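Local coordinates for protein histidinol dehydrogenase (Elizabethkingia anophelis NUHP1, PDB 6AN0) that probably catalyses the final step of L-histidine biosynthesis, the two zinc-dependent oxidations of L-histidinol to L-histidinaldehyde and then to L-histidine, using NAD as hydride acceptor, at residues E242-A247 / N325-E330; E330-A335 / T347-V352. All blocks are in the same frame, centred on the assembly; numbering follows the deposited sequence.

How the interactions relate
Interaction 1 (242-247 with 325-330) and interaction 2 (330-335 with 347-352) follow one another along the chain and share E330, their centres lying about 6 Å apart. The first brings the end of helix 317-327 onto strand 242-247; the second sets the next strand, 331-335, beside 351-354 in the same parallel sheet. Since 242-247 and 331-335 are neighbours there, the two contacts meet directly: I246 N lies 2.8 Å from I333 O and I246 O 2.7 Å from A335 N, probable hydrogen bonds. Both border the predicted catalytic site. The side chains of E330 and H331, the presumed proton acceptors, stand about 8 Å and 6 Å from a bound zinc ion.

Interaction 1. Residues E242-A247 / N325-E330; sequences EVLVIA and NLYAPE
E242 OE1 is gripped by two partners: the backbone N of E330, a hydrogen-bond donor at 2.8 Å, and NH2 of R26, which forms a salt bridge. OE2 accepts from N376 N, so both oxygens are held. The setting is the return of a helix into a parallel alpha/beta sheet: helix 317-327 ends at Y327, A328 takes positive phi, and P329 leads into strand 331-335 beside strand 242-247. E330 N approaches OE1 on its anti lone pair, away from OE2, with an N-H...O angle of 144°. E242 CG occupies the crowded position between backbone N and carbonyl carbon (chi1 59°), which turns the extended acid back toward the E330 backbone. The reciprocal bond runs from E242 N to E330 OE1 at 2.9 Å, nearly along the C-O axis. One bond thus holds the E330 amide and the other its OE1, which probably helps orient this predicted proton acceptor. The two acids pass at a slant, their carboxylate planes 77° apart, and OE1 of E242 stays 5.5 Å from OE1 of E330; R26 would be expected to ease the repulsion. The rest of the buried contact is mainly apolar. L244 CB meets P329 CB at 3.8 Å, while L244 and Y327 run antiparallel alongside one another. Y327 OH bonds to Q271, and its ring carbon CD2 lies 3.8 Å from L244 CD1.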
loop_
_atom_site.group_PDB
_atom_site.type_symbol
_atom_site.label_atom_id
_atom_site.label_comp_id
_atom_site.label_asym_id
_atom_site.label_seq_id
_atom_site.Cartn_x
_atom_site.Cartn_y
_atom_site.Cartn_z
ATOM N N GLU A 242 -12.174 -16.532 4.002
ATOM C CA GLU A 242 -12.192 -17.700 3.128
ATOM C C GLU A 242 -10.973 -18.574 3.410
ATOM O O GLU A 242 -9.947 -18.099 3.909
ATOM C CB GLU A 242 -12.218 -17.261 1.657
ATOM C CG GLU A 242 -10.995 -16.423 1.352
ATOM C CD GLU A 242 -11.036 -15.665 0.048
ATOM O OE1 GLU A 242 -9.945 -15.530 -0.548
ATOM O OE2 GLU A 242 -12.122 -15.171 -0.359
ATOM N N VAL A 243 -11.095 -19.860 3.099
ATOM C CA VAL A 243 -9.951 -20.768 3.138
ATOM C C VAL A 243 -10.010 -21.679 1.919
ATOM O O VAL A 243 -11.084 -22.059 1.445
ATOM C CB VAL A 243 -9.888 -21.607 4.448
ATOM C CG1 VAL A 243 -11.059 -22.599 4.538
ATOM C CG2 VAL A 243 -8.556 -22.362 4.558
ATOM N N LEU A 244 -8.835 -22.040 1.415
ATOM C CA LEU A 244 -8.701 -23.102 0.433
ATOM C C LEU A 244 -7.737 -24.127 1.006
ATOM O O LEU A 244 -6.665 -23.759 1.498
ATOM C CB LEU A 244 -8.208 -22.559 -0.914
ATOM C CG LEU A 244 -8.140 -23.513 -2.113
ATOM C CD1 LEU A 244 -8.350 -22.730 -3.404
ATOM C CD2 LEU A 244 -6.798 -24.275 -2.164
ATOM N N VAL A 245 -8.144 -25.393 0.990
ATOM C CA VAL A 245 -7.341 -26.506 1.484
ATOM C C VAL A 245 -6.986 -27.400 0.307
ATOM O O VAL A 245 -7.846 -27.713 -0.523
ATOM C CB VAL A 245 -8.095 -27.315 2.560
ATOM C CG1 VAL A 245 -7.223 -28.472 3.088
ATOM C CG2 VAL A 245 -8.572 -26.403 3.681
ATOM N N ILE A 246 -5.727 -27.836 0.255
ATOM C CA ILE A 246 -5.265 -28.857 -0.684
ATOM C C ILE A 246 -4.904 -30.104 0.118
ATOM O O ILE A 246 -4.074 -30.041 1.037
ATOM C CB ILE A 246 -4.062 -28.373 -1.506
ATOM C CG1 ILE A 246 -4.436 -27.117 -2.308
ATOM C CG2 ILE A 246 -3.565 -29.488 -2.424
ATOM C CD1 ILE A 246 -3.281 -26.585 -3.194
ATOM N N ALA A 247 -5.506 -31.240 -0.233
ATOM C CA ALA A 247 -5.361 -32.468 0.546
ATOM C C ALA A 247 -5.023 -33.650 -0.354
ATOM O O ALA A 247 -5.707 -33.881 -1.354
ATOM C CB ALA A 247 -6.653 -32.764 1.324
ATOM N N ASN A 325 -3.751 -20.808 -7.294
ATOM C CA ASN A 325 -3.131 -19.561 -7.733
ATOM C C ASN A 325 -4.113 -18.694 -8.516
ATOM O O ASN A 325 -4.052 -17.459 -8.441
ATOM C CB ASN A 325 -1.878 -19.860 -8.567
ATOM C CG ASN A 325 -0.696 -20.357 -7.720
ATOM O OD1 ASN A 325 -0.600 -20.071 -6.523
ATOM N ND2 ASN A 325 0.227 -21.080 -8.360
ATOM N N LEU A 326 -5.039 -19.316 -9.246
ATOM C CA LEU A 326 -6.100 -18.564 -9.912
ATOM C C LEU A 326 -7.122 -18.026 -8.911
ATOM O O LEU A 326 -7.669 -16.932 -9.103
ATOM C CB LEU A 326 -6.797 -19.449 -10.952
ATOM C CG LEU A 326 -5.961 -19.901 -12.154
ATOM C CD1 LEU A 326 -6.784 -20.773 -13.099
ATOM C CD2 LEU A 326 -5.397 -18.712 -12.890
ATOM N N TYR A 327 -7.406 -18.787 -7.844
ATOM C CA TYR A 327 -8.397 -18.371 -6.850
ATOM C C TYR A 327 -7.856 -17.269 -5.935
ATOM O O TYR A 327 -8.598 -16.351 -5.549
ATOM C CB TYR A 327 -8.829 -19.589 -6.028
ATOM C CG TYR A 327 -9.859 -19.318 -4.948
ATOM C CD1 TYR A 327 -11.218 -19.253 -5.247
ATOM C CD2 TYR A 327 -9.473 -19.148 -3.625
ATOM C CE1 TYR A 327 -12.156 -19.014 -4.251
ATOM C CE2 TYR A 327 -10.397 -18.912 -2.626
ATOM C CZ TYR A 327 -11.738 -18.848 -2.945
ATOM O OH TYR A 327 -12.656 -18.619 -1.952
ATOM N N ALA A 328 -6.566 -17.356 -5.565
ATOM C CA ALA A 328 -5.851 -16.406 -4.706
ATOM C C ALA A 328 -6.504 -16.334 -3.328
ATOM O O ALA A 328 -7.100 -15.306 -2.970
ATOM C CB ALA A 328 -5.790 -15.023 -5.361
ATOM N N PRO A 329 -6.392 -17.394 -2.526
ATOM C CA PRO A 329 -7.149 -17.474 -1.272
ATOM C C PRO A 329 -6.568 -16.605 -0.161
ATOM O O PRO A 329 -5.357 -16.385 -0.064
ATOM C CB PRO A 329 -7.046 -18.959 -0.896
ATOM C CG PRO A 329 -5.686 -19.382 -1.477
ATOM C CD PRO A 329 -5.586 -18.605 -2.782
ATOM N N GLU A 330 -7.461 -16.114 0.703
ATOM C CA GLU A 330 -7.002 -15.434 1.916
ATOM C C GLU A 330 -6.123 -16.360 2.765
ATOM O O GLU A 330 -5.034 -15.973 3.206
ATOM C CB GLU A 330 -8.202 -14.949 2.731
ATOM C CG GLU A 330 -7.802 -14.221 4.000
ATOM C CD GLU A 330 -8.937 -14.087 4.995
ATOM O OE1 GLU A 330 -9.934 -14.823 4.871
ATOM O OE2 GLU A 330 -8.811 -13.265 5.924
#

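Interaction 2. Residues E330-A335 / T347-V352; sequences EHLILA and TSAGSV
Two backbone hydrogen bonds join 330-335 to 347-352 and begin the parallel ladder, which L332 and L334 continue to F353. S351 N donates to E330 O at 3.1 Å, in the carbonyl plane but bent at the hydrogen (137°), whereas L332 N reaches S351 O at 2.9 Å on a straighter path (162°) nearly along the C=O axis. S351 therefore uses both its N-H and its C=O on the residues flanking H331, as expected for parallel strands. Two CA-H...O contacts supplement this ladder: H331 CA lies 3.5 Å from S351 O, and V352 CA is 3.3 Å from L332 O. At the strand entry G350 CA comes within 3.2 Å of E330 O, and a beta carbon here would point at that oxygen and clash; glycine fits here.

Apolar contacts gather on the sheet face bearing L332 and V352. These two side chains project together from neighbouring strands, with L332 CD2 4.2 Å from V352 CG2. L332 CB rests 4.1 Å from A349 CB, and L334 CG also borders V352 CG1, at 4.3 Å. The other face carries H331 and S351, whose polar ends bond elsewhere: H331 ND1 to E242 O, S351 OG to T395 of the second subunit.

S351 and V352 also pair in parallel with a strand of that subunit, continuing the sheet across the dimer interface. The arrangement is that of a parallel alpha/beta sheet with its active site at a strand's beginning, where E330 and H331 are the predicted proton acceptors of histidinol dehydrogenase.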
loop_
_atom_site.group_PDB
_atom_site.type_symbol
_atom_site.label_atom_id
_atom_site.label_comp_id
_atom_site.label_asym_id
_atom_site.label_seq_id
_atom_site.Cartn_x
_atom_site.Cartn_y
_atom_site.Cartn_z
ATOM N N GLU A 330 -7.461 -16.114 0.703
ATOM C CA GLU A 330 -7.002 -15.434 1.916
ATOM C C GLU A 330 -6.123 -16.360 2.765
ATOM O O GLU A 330 -5.034 -15.973 3.206
ATOM C CB GLU A 330 -8.202 -14.949 2.731
ATOM C CG GLU A 330 -7.802 -14.221 4.000
ATOM C CD GLU A 330 -8.937 -14.087 4.995
ATOM O OE1 GLU A 330 -9.934 -14.823 4.871
ATOM O OE2 GLU A 330 -8.811 -13.265 5.924
ATOM N N HIS A 331 -6.587 -17.587 3.009
ATOM C CA HIS A 331 -5.814 -18.604 3.718
ATOM C C HIS A 331 -5.665 -19.833 2.837
ATOM O O HIS A 331 -6.637 -20.275 2.211
ATOM C CB HIS A 331 -6.496 -19.059 5.010
ATOM C CG HIS A 331 -6.844 -17.955 5.949
ATOM N ND1 HIS A 331 -8.091 -17.363 5.967
ATOM C CD2 HIS A 331 -6.130 -17.368 6.938
ATOM C CE1 HIS A 331 -8.121 -16.445 6.917
ATOM N NE2 HIS A 331 -6.945 -16.427 7.519
ATOM N N LEU A 332 -4.465 -20.407 2.818
ATOM C CA LEU A 332 -4.187 -21.629 2.066
ATOM C C LEU A 332 -3.654 -22.673 3.037
ATOM O O LEU A 332 -2.656 -22.425 3.713
ATOM C CB LEU A 332 -3.158 -21.357 0.967
ATOM C CG LEU A 332 -2.607 -22.580 0.233
ATOM C CD1 LEU A 332 -3.762 -23.331 -0.448
ATOM C CD2 LEU A 332 -1.561 -22.160 -0.796
ATOM N N ILE A 333 -4.293 -23.839 3.100
ATOM C CA ILE A 333 -3.788 -24.944 3.916
ATOM C C ILE A 333 -3.277 -26.040 2.987
ATOM O O ILE A 333 -4.038 -26.593 2.182
ATOM C CB ILE A 333 -4.857 -25.488 4.877
ATOM C CG1 ILE A 333 -5.391 -24.363 5.783
ATOM C CG2 ILE A 333 -4.277 -26.639 5.718
ATOM C CD1 ILE A 333 -6.432 -24.815 6.817
ATOM N N LEU A 334 -1.990 -26.377 3.109
ATOM C CA LEU A 334 -1.395 -27.460 2.320
ATOM C C LEU A 334 -1.340 -28.702 3.199
ATOM O O LEU A 334 -0.359 -28.943 3.904
ATOM C CB LEU A 334 -0.007 -27.091 1.804
ATOM C CG LEU A 334 0.073 -25.905 0.850
ATOM C CD1 LEU A 334 1.517 -25.812 0.333
ATOM C CD2 LEU A 334 -0.947 -26.025 -0.311
ATOM N N ALA A 335 -2.401 -29.507 3.145
ATOM C CA ALA A 335 -2.469 -30.748 3.913
ATOM C C ALA A 335 -1.906 -31.892 3.074
ATOM O O ALA A 335 -2.586 -32.847 2.687
ATOM C CB ALA A 335 -3.905 -31.020 4.364
ATOM N N THR A 347 1.815 -18.660 -5.836
ATOM C CA THR A 347 2.066 -17.303 -6.300
ATOM C C THR A 347 1.135 -16.259 -5.717
ATOM O O THR A 347 1.531 -15.090 -5.657
ATOM C CB THR A 347 2.004 -17.202 -7.836
ATOM O OG1 THR A 347 0.742 -17.676 -8.311
ATOM C CG2 THR A 347 3.144 -18.002 -8.479
ATOM N N SER A 348 -0.071 -16.633 -5.288
ATOM C CA SER A 348 -0.966 -15.722 -4.583
ATOM C C SER A 348 -1.653 -16.476 -3.460
ATOM O O SER A 348 -2.358 -17.459 -3.716
ATOM C CB SER A 348 -2.021 -15.110 -5.513
ATOM O OG SER A 348 -1.438 -14.266 -6.480
ATOM N N ALA A 349 -1.475 -15.988 -2.230
ATOM C CA ALA A 349 -2.163 -16.468 -1.038
ATOM C C ALA A 349 -1.848 -15.503 0.093
ATOM O O ALA A 349 -0.719 -15.030 0.201
ATOM C CB ALA A 349 -1.723 -17.891 -0.660
ATOM N N GLY A 350 -2.837 -15.207 0.934
ATOM C CA GLY A 350 -2.577 -14.267 2.016
ATOM C C GLY A 350 -1.643 -14.852 3.065
ATOM O O GLY A 350 -0.637 -14.237 3.435
ATOM N N SER A 351 -1.975 -16.040 3.564
ATOM C CA SER A 351 -1.169 -16.751 4.552
ATOM C C SER A 351 -1.281 -18.248 4.292
ATOM O O SER A 351 -2.353 -18.729 3.918
ATOM C CB SER A 351 -1.622 -16.402 5.980
ATOM O OG SER A 351 -0.653 -16.811 6.932
ATOM N N VAL A 352 -0.172 -18.981 4.485
ATOM C CA VAL A 352 -0.070 -20.389 4.104
ATOM C C VAL A 352 0.266 -21.235 5.331
ATOM O O VAL A 352 1.152 -20.883 6.119
ATOM C CB VAL A 352 0.992 -20.592 2.999
ATOM C CG1 VAL A 352 1.144 -22.089 2.610
ATOM C CG2 VAL A 352 0.659 -19.721 1.777
#